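Long-range contact in oxysterol-binding protein homolog 1 (PDB 5H28), which transfers lipids, including sterols, between membranes without vesicles and is targeted to the nucleus-vacuole junction through its ankyrin repeats: residues T185-K195 against K214-L225. Residues are numbered along the deposited sequence; the frame is centred on the assembly and turned at random.
Sequences TGDTVLHEFVK and KRDRKGKLPIEL
K214 meets H191 through its backbone carbonyl: H191 NE2 donates to K214 O at 2.8 Å. K214 O lies near the imidazole plane, whereas NE2 sits 37° out of the carbonyl plane, off a lone pair. H191 ends TVLH, matching the TPLH motif of the predicted third ankyrin repeat in this ankyrin domain, one piece of the full-length lipid transporter; its histidine ties helix 189-196 to the loop starting at K214. Next along the chain, D216 lays CB over one ring face, 3.9 Å from the centroid of H191. Its OD1 accepts K218 N, making an Asx turn, and K220 N from the opposite face of its plane, while a water accepting from T188 N lies 3.0 Å from D216 OD2. R217, extended from CG to NE, passes G186 O (3.1 Å from R217 CD) and bonds D187 OD1 through NE (2.9 Å) and, weakly, NH2, in a salt bridge with planes 26° apart. K220 O stands 3.1 Å from H191 NE2, at the ring edge. P222 takes the other face of H191, CG 3.7 Å from the centroid, and also touches L190 and V194; L250 of helix 241-256 backs it. Chi1 of H191 (-55°) swings the ring beside the backbone N, in between D216 CB and P222 CG. With an alanine here, both would probably lose the ring between them, and K214 O this donor. L225 closes the row, its CD1 3.5 Å from H191 CB.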
ATOM      1  N   THR A 185     -21.274   3.940  -2.533  1.00 13.67           N
ATOM      2  CA  THR A 185     -22.130   4.212  -3.683  1.00 12.08           C
ATOM      3  C   THR A 185     -22.450   2.959  -4.484  1.00 11.52           C
ATOM      4  O   THR A 185     -23.471   2.895  -5.173  1.00 13.47           O
ATOM      5  CB  THR A 185     -21.465   5.206  -4.647  1.00 11.61           C
ATOM      6  OG1 THR A 185     -20.336   4.574  -5.271  1.00 11.30           O
ATOM      7  CG2 THR A 185     -20.997   6.440  -3.901  1.00 10.70           C
ATOM      8  N   GLY A 186     -21.568   1.971  -4.401  1.00 11.27           N
ATOM      9  CA  GLY A 186     -21.764   0.745  -5.149  1.00 11.52           C
ATOM     10  C   GLY A 186     -21.326   0.899  -6.597  1.00 11.10           C
ATOM     11  O   GLY A 186     -21.385  -0.051  -7.373  1.00 10.99           O
ATOM     12  N   ASP A 187     -20.869   2.095  -6.959  1.00  8.97           N
ATOM     13  CA  ASP A 187     -20.437   2.369  -8.326  1.00  8.34           C
ATOM     14  C   ASP A 187     -18.963   2.072  -8.577  1.00  8.17           C
ATOM     15  O   ASP A 187     -18.162   1.993  -7.648  1.00  7.46           O
ATOM     16  CB  ASP A 187     -20.709   3.834  -8.698  1.00 10.78           C
ATOM     17  CG  ASP A 187     -22.178   4.204  -8.604  1.00 11.73           C
ATOM     18  OD1 ASP A 187     -23.039   3.366  -8.944  1.00 14.74           O
ATOM     19  OD2 ASP A 187     -22.469   5.351  -8.207  1.00 16.14           O
ATOM     20  N   THR A 188     -18.625   1.914  -9.853  1.00  6.82           N
ATOM     21  CA  THR A 188     -17.262   1.638 -10.291  1.00  7.45           C
ATOM     22  C   THR A 188     -16.770   2.915 -10.975  1.00  6.83           C
ATOM     23  O   THR A 188     -17.463   3.498 -11.815  1.00  6.98           O
ATOM     24  CB  THR A 188     -17.250   0.427 -11.230  1.00  9.06           C
ATOM     25  OG1 THR A 188     -17.806  -0.697 -10.535  1.00 12.65           O
ATOM     26  CG2 THR A 188     -15.832   0.087 -11.660  1.00 10.51           C
ATOM     27  N   VAL A 189     -15.563   3.338 -10.618  1.00  6.39           N
ATOM     28  CA  VAL A 189     -15.030   4.602 -11.098  1.00  6.41           C
ATOM     29  C   VAL A 189     -14.948   4.857 -12.603  1.00  6.09           C
ATOM     30  O   VAL A 189     -15.356   5.924 -13.061  1.00  7.09           O
ATOM     31  CB  VAL A 189     -13.667   4.897 -10.414  1.00  7.53           C
ATOM     32  CG1 VAL A 189     -12.598   3.951 -10.914  1.00  9.08           C
ATOM     33  CG2 VAL A 189     -13.280   6.354 -10.631  1.00  8.60           C
ATOM     34  N   LEU A 190     -14.438   3.911 -13.383  1.00  5.54           N
ATOM     35  CA  LEU A 190     -14.358   4.142 -14.823  1.00  6.08           C
ATOM     36  C   LEU A 190     -15.749   4.422 -15.388  1.00  7.55           C
ATOM     37  O   LEU A 190     -15.943   5.389 -16.127  1.00  6.42           O
ATOM     38  CB  LEU A 190     -13.727   2.939 -15.543  1.00  6.10           C
ATOM     39  CG  LEU A 190     -13.622   3.056 -17.070  1.00  6.64           C
ATOM     40  CD1 LEU A 190     -12.956   4.380 -17.451  1.00  8.18           C
ATOM     41  CD2 LEU A 190     -12.839   1.864 -17.625  1.00  9.46           C
ATOM     42  N   HIS A 191     -16.715   3.581 -15.027  1.00  7.03           N
ATOM     43  CA  HIS A 191     -18.084   3.747 -15.501  1.00  7.26           C
ATOM     44  C   HIS A 191     -18.624   5.137 -15.183  1.00  6.65           C
ATOM     45  O   HIS A 191     -19.253   5.777 -16.030  1.00  5.91           O
ATOM     46  CB  HIS A 191     -18.989   2.688 -14.871  1.00  7.13           C
ATOM     47  CG  HIS A 191     -18.512   1.286 -15.091  1.00  7.88           C
ATOM     48  ND1 HIS A 191     -17.296   0.836 -14.625  1.00  7.86           N
ATOM     49  CD2 HIS A 191     -19.084   0.238 -15.730  1.00  8.60           C
ATOM     50  CE1 HIS A 191     -17.139  -0.431 -14.968  1.00  8.42           C
ATOM     51  NE2 HIS A 191     -18.209  -0.817 -15.639  1.00  9.23           N
ATOM     52  N   GLU A 192     -18.369   5.607 -13.967  1.00  6.47           N
ATOM     53  CA  GLU A 192     -18.851   6.917 -13.568  1.00  6.78           C
ATOM     54  C   GLU A 192     -18.265   8.033 -14.417  1.00  6.90           C
ATOM     55  O   GLU A 192     -18.965   8.981 -14.750  1.00  7.61           O
ATOM     56  CB  GLU A 192     -18.561   7.167 -12.088  1.00  8.82           C
ATOM     57  CG  GLU A 192     -19.331   6.231 -11.173  1.00 13.44           C
ATOM     58  CD  GLU A 192     -20.807   6.174 -11.524  1.00 13.93           C
ATOM     59  OE1 GLU A 192     -21.468   7.233 -11.495  1.00 14.28           O
ATOM     60  OE2 GLU A 192     -21.311   5.073 -11.830  1.00 15.42           O
ATOM     61  N   PHE A 193     -16.995   7.926 -14.793  1.00  7.05           N
ATOM     62  CA  PHE A 193     -16.413   8.979 -15.611  1.00  6.02           C
ATOM     63  C   PHE A 193     -16.778   8.866 -17.081  1.00  5.63           C
ATOM     64  O   PHE A 193     -16.687   9.840 -17.824  1.00  6.41           O
ATOM     65  CB  PHE A 193     -14.904   9.057 -15.381  1.00  7.22           C
ATOM     66  CG  PHE A 193     -14.552   9.797 -14.128  1.00  6.60           C
ATOM     67  CD1 PHE A 193     -14.576  11.191 -14.101  1.00  8.10           C
ATOM     68  CD2 PHE A 193     -14.285   9.111 -12.949  1.00  9.20           C
ATOM     69  CE1 PHE A 193     -14.346  11.887 -12.922  1.00  8.31           C
ATOM     70  CE2 PHE A 193     -14.055   9.798 -11.759  1.00  8.05           C
ATOM     71  CZ  PHE A 193     -14.085  11.192 -11.745  1.00  9.00           C
ATOM     72  N   VAL A 194     -17.211   7.683 -17.502  1.00  6.12           N
ATOM     73  CA  VAL A 194     -17.662   7.521 -18.876  1.00  5.63           C
ATOM     74  C   VAL A 194     -18.990   8.289 -18.948  1.00  7.99           C
ATOM     75  O   VAL A 194     -19.241   9.044 -19.894  1.00  7.14           O
ATOM     76  CB  VAL A 194     -17.887   6.032 -19.222  1.00  5.58           C
ATOM     77  CG1 VAL A 194     -18.672   5.909 -20.520  1.00  8.79           C
ATOM     78  CG2 VAL A 194     -16.546   5.333 -19.379  1.00  8.17           C
ATOM     79  N   LYS A 195     -19.826   8.113 -17.929  1.00  7.64           N
ATOM     80  CA  LYS A 195     -21.109   8.808 -17.872  1.00  8.40           C
ATOM     81  C   LYS A 195     -20.912  10.318 -17.732  1.00  8.13           C
ATOM     82  O   LYS A 195     -21.708  11.103 -18.253  1.00  8.92           O
ATOM     83  CB  LYS A 195     -21.958   8.267 -16.714  1.00 10.44           C
ATOM     84  CG  LYS A 195     -22.446   6.841 -16.962  1.00 13.77           C
ATOM     85  CD  LYS A 195     -23.304   6.291 -15.834  1.00 16.26           C
ATOM     86  CE  LYS A 195     -22.477   5.945 -14.604  1.00 17.30           C
ATOM     87  NZ  LYS A 195     -23.305   5.246 -13.580  1.00 17.97           N
ATOM     88  N   LYS A 214     -14.782  -4.847 -17.140  1.00  8.15           N
ATOM     89  CA  LYS A 214     -15.476  -4.917 -15.860  1.00  8.84           C
ATOM     90  C   LYS A 214     -16.901  -4.379 -15.906  1.00  8.73           C
ATOM     91  O   LYS A 214     -17.155  -3.293 -16.433  1.00 10.10           O
ATOM     92  CB  LYS A 214     -14.680  -4.156 -14.797  1.00  9.95           C
ATOM     93  CG  LYS A 214     -15.204  -4.330 -13.382  1.00 12.22           C
ATOM     94  CD  LYS A 214     -15.003  -5.759 -12.895  1.00 16.74           C
ATOM     95  CE  LYS A 214     -15.580  -5.958 -11.506  1.00 19.73           C
ATOM     96  NZ  LYS A 214     -15.282  -7.318 -10.983  1.00 23.33           N
ATOM     97  N   ARG A 215     -17.828  -5.149 -15.347  1.00  9.74           N
ATOM     98  CA  ARG A 215     -19.231  -4.756 -15.289  1.00  9.64           C
ATOM     99  C   ARG A 215     -19.530  -4.169 -13.913  1.00  9.65           C
ATOM    100  O   ARG A 215     -19.109  -4.719 -12.889  1.00 11.35           O
ATOM    101  CB  ARG A 215     -20.122  -5.975 -15.550  1.00 10.49           C
ATOM    102  CG  ARG A 215     -19.928  -6.563 -16.941  1.00 13.46           C
ATOM    103  CD  ARG A 215     -20.573  -7.936 -17.091  1.00 15.11           C
ATOM    104  NE  ARG A 215     -20.393  -8.460 -18.445  1.00 17.60           N
ATOM    105  CZ  ARG A 215     -21.012  -7.979 -19.518  1.00 16.55           C
ATOM    106  NH1 ARG A 215     -20.787  -8.510 -20.709  1.00 15.10           N
ATOM    107  NH2 ARG A 215     -21.864  -6.971 -19.400  1.00 17.26           N
ATOM    108  N   ASP A 216     -20.240  -3.043 -13.883  1.00  9.56           N
ATOM    109  CA  ASP A 216     -20.579  -2.421 -12.609  1.00  9.63           C
ATOM    110  C   ASP A 216     -21.778  -3.105 -11.956  1.00 10.20           C
ATOM    111  O   ASP A 216     -22.227  -4.152 -12.422  1.00 12.12           O
ATOM    112  CB  ASP A 216     -20.831  -0.913 -12.780  1.00 10.28           C
ATOM    113  CG  ASP A 216     -22.100  -0.597 -13.558  1.00 11.67           C
ATOM    114  OD1 ASP A 216     -22.854  -1.518 -13.934  1.00 11.39           O
ATOM    115  OD2 ASP A 216     -22.344   0.605 -13.790  1.00 14.67           O
ATOM    116  N   ARG A 217     -22.291  -2.515 -10.881  1.00 10.33           N
ATOM    117  CA  ARG A 217     -23.414  -3.099 -10.158  1.00 11.21           C
ATOM    118  C   ARG A 217     -24.668  -3.298 -10.998  1.00 13.46           C
ATOM    119  O   ARG A 217     -25.515  -4.125 -10.658  1.00 15.21           O
ATOM    120  CB  ARG A 217     -23.744  -2.259  -8.917  1.00 11.29           C
ATOM    121  CG  ARG A 217     -24.225  -0.846  -9.189  1.00 13.36           C
ATOM    122  CD  ARG A 217     -24.455  -0.116  -7.871  1.00 15.15           C
ATOM    123  NE  ARG A 217     -24.794   1.293  -8.046  1.00 17.18           N
ATOM    124  CZ  ARG A 217     -26.010   1.749  -8.334  1.00 20.31           C
ATOM    125  NH1 ARG A 217     -27.023   0.907  -8.482  1.00 20.34           N
ATOM    126  NH2 ARG A 217     -26.210   3.052  -8.477  1.00 21.23           N
ATOM    127  N   LYS A 218     -24.785  -2.550 -12.089  1.00 13.19           N
ATOM    128  CA  LYS A 218     -25.945  -2.673 -12.965  1.00 16.42           C
ATOM    129  C   LYS A 218     -25.642  -3.636 -14.105  1.00 16.70           C
ATOM    130  O   LYS A 218     -26.436  -3.780 -15.036  1.00 20.03           O
ATOM    131  CB  LYS A 218     -26.332  -1.302 -13.518  1.00 18.42           C
ATOM    132  CG  LYS A 218     -26.689  -0.297 -12.438  1.00 22.73           C
ATOM    133  CD  LYS A 218     -27.116   1.028 -13.035  1.00 25.05           C
ATOM    134  CE  LYS A 218     -27.462   2.030 -11.950  1.00 26.94           C
ATOM    135  NZ  LYS A 218     -27.898   3.333 -12.525  1.00 30.29           N
ATOM    136  N   GLY A 219     -24.490  -4.295 -14.017  1.00 15.53           N
ATOM    137  CA  GLY A 219     -24.083  -5.249 -15.036  1.00 14.78           C
ATOM    138  C   GLY A 219     -23.621  -4.611 -16.332  1.00 13.73           C
ATOM    139  O   GLY A 219     -23.447  -5.297 -17.341  1.00 15.78           O
ATOM    140  N   LYS A 220     -23.400  -3.301 -16.303  1.00 11.95           N
ATOM    141  CA  LYS A 220     -22.981  -2.568 -17.492  1.00 10.53           C
ATOM    142  C   LYS A 220     -21.476  -2.441 -17.696  1.00  9.18           C
ATOM    143  O   LYS A 220     -20.713  -2.266 -16.742  1.00  8.76           O
ATOM    144  CB  LYS A 220     -23.583  -1.161 -17.469  1.00 13.70           C
ATOM    145  CG  LYS A 220     -25.067  -1.122 -17.760  1.00 16.29           C
ATOM    146  CD  LYS A 220     -25.319  -1.389 -19.233  1.00 18.96           C
ATOM    147  CE  LYS A 220     -26.786  -1.652 -19.505  1.00 21.81           C
ATOM    148  NZ  LYS A 220     -27.228  -2.886 -18.804  1.00 24.78           N
ATOM    149  N   LEU A 221     -21.063  -2.539 -18.956  1.00  8.93           N
ATOM    150  CA  LEU A 221     -19.665  -2.380 -19.328  1.00  9.10           C
ATOM    151  C   LEU A 221     -19.490  -0.888 -19.568  1.00  8.75           C
ATOM    152  O   LEU A 221     -20.453  -0.196 -19.900  1.00  9.34           O
ATOM    153  CB  LEU A 221     -19.354  -3.117 -20.634  1.00  9.37           C
ATOM    154  CG  LEU A 221     -19.403  -4.644 -20.672  1.00 10.22           C
ATOM    155  CD1 LEU A 221     -19.289  -5.116 -22.114  1.00 11.61           C
ATOM    156  CD2 LEU A 221     -18.277  -5.217 -19.826  1.00  8.76           C
ATOM    157  N   PRO A 222     -18.268  -0.366 -19.403  1.00  7.77           N
ATOM    158  CA  PRO A 222     -18.051   1.064 -19.632  1.00  8.49           C
ATOM    159  C   PRO A 222     -18.524   1.523 -21.018  1.00  9.33           C
ATOM    160  O   PRO A 222     -19.135   2.584 -21.156  1.00  9.30           O
ATOM    161  CB  PRO A 222     -16.541   1.212 -19.463  1.00  9.15           C
ATOM    162  CG  PRO A 222     -16.219   0.180 -18.427  1.00  8.94           C
ATOM    163  CD  PRO A 222     -17.050  -1.009 -18.872  1.00  8.72           C
ATOM    164  N   ILE A 223     -18.261   0.716 -22.043  1.00  8.46           N
ATOM    165  CA  ILE A 223     -18.644   1.074 -23.405  1.00 10.53           C
ATOM    166  C   ILE A 223     -20.157   1.216 -23.599  1.00 10.26           C
ATOM    167  O   ILE A 223     -20.614   1.979 -24.453  1.00 12.41           O
ATOM    168  CB  ILE A 223     -18.085   0.041 -24.421  1.00 10.92           C
ATOM    169  CG1 ILE A 223     -18.206   0.585 -25.846  1.00 15.12           C
ATOM    170  CG2 ILE A 223     -18.840  -1.276 -24.296  1.00 11.70           C
ATOM    171  CD1 ILE A 223     -17.457  -0.238 -26.873  1.00 18.42           C
ATOM    172  N   GLU A 224     -20.931   0.493 -22.799  1.00 10.33           N
ATOM    173  CA  GLU A 224     -22.382   0.549 -22.911  1.00 10.89           C
ATOM    174  C   GLU A 224     -22.955   1.806 -22.263  1.00 11.22           C
ATOM    175  O   GLU A 224     -24.154   2.064 -22.349  1.00 11.75           O
ATOM    176  CB  GLU A 224     -22.997  -0.705 -22.284  1.00 12.38           C
ATOM    177  CG  GLU A 224     -22.437  -1.995 -22.867  1.00 13.93           C
ATOM    178  CD  GLU A 224     -22.994  -3.237 -22.199  1.00 14.55           C
ATOM    179  OE1 GLU A 224     -23.031  -3.278 -20.951  1.00 12.44           O
ATOM    180  OE2 GLU A 224     -23.382  -4.178 -22.925  1.00 16.47           O
ATOM    181  N   LEU A 225     -22.093   2.592 -21.626  1.00 10.67           N
ATOM    182  CA  LEU A 225     -22.517   3.823 -20.968  1.00 11.94           C
ATOM    183  C   LEU A 225     -22.210   5.054 -21.816  1.00 11.87           C
ATOM    184  O   LEU A 225     -22.467   6.192 -21.409  1.00 12.42           O
ATOM    185  CB  LEU A 225     -21.853   3.929 -19.594  1.00 12.67           C
ATOM    186  CG  LEU A 225     -22.261   2.808 -18.631  1.00 13.01           C
ATOM    187  CD1 LEU A 225     -21.482   2.936 -17.328  1.00 15.47           C
ATOM    188  CD2 LEU A 225     -23.762   2.874 -18.367  1.00 15.34           C
TER
HETATM  189  O   HOH W   1     -20.426  -0.895  -9.689  1.00 11.68           O
HETATM  190  O   HOH W   2     -23.766   2.274 -11.262  1.00 18.74           O
HETATM  191  O   HOH W   3     -20.766   2.281 -11.806  1.00 11.88           O
HETATM  192  O   HOH W   4     -17.186  -3.283 -10.561  1.00 15.98           O
HETATM  193  O   HOH W   5     -21.511   8.904 -21.589  1.00  9.83           O
HETATM  194  O   HOH W   6     -23.877   2.589 -14.638  1.00 20.31           O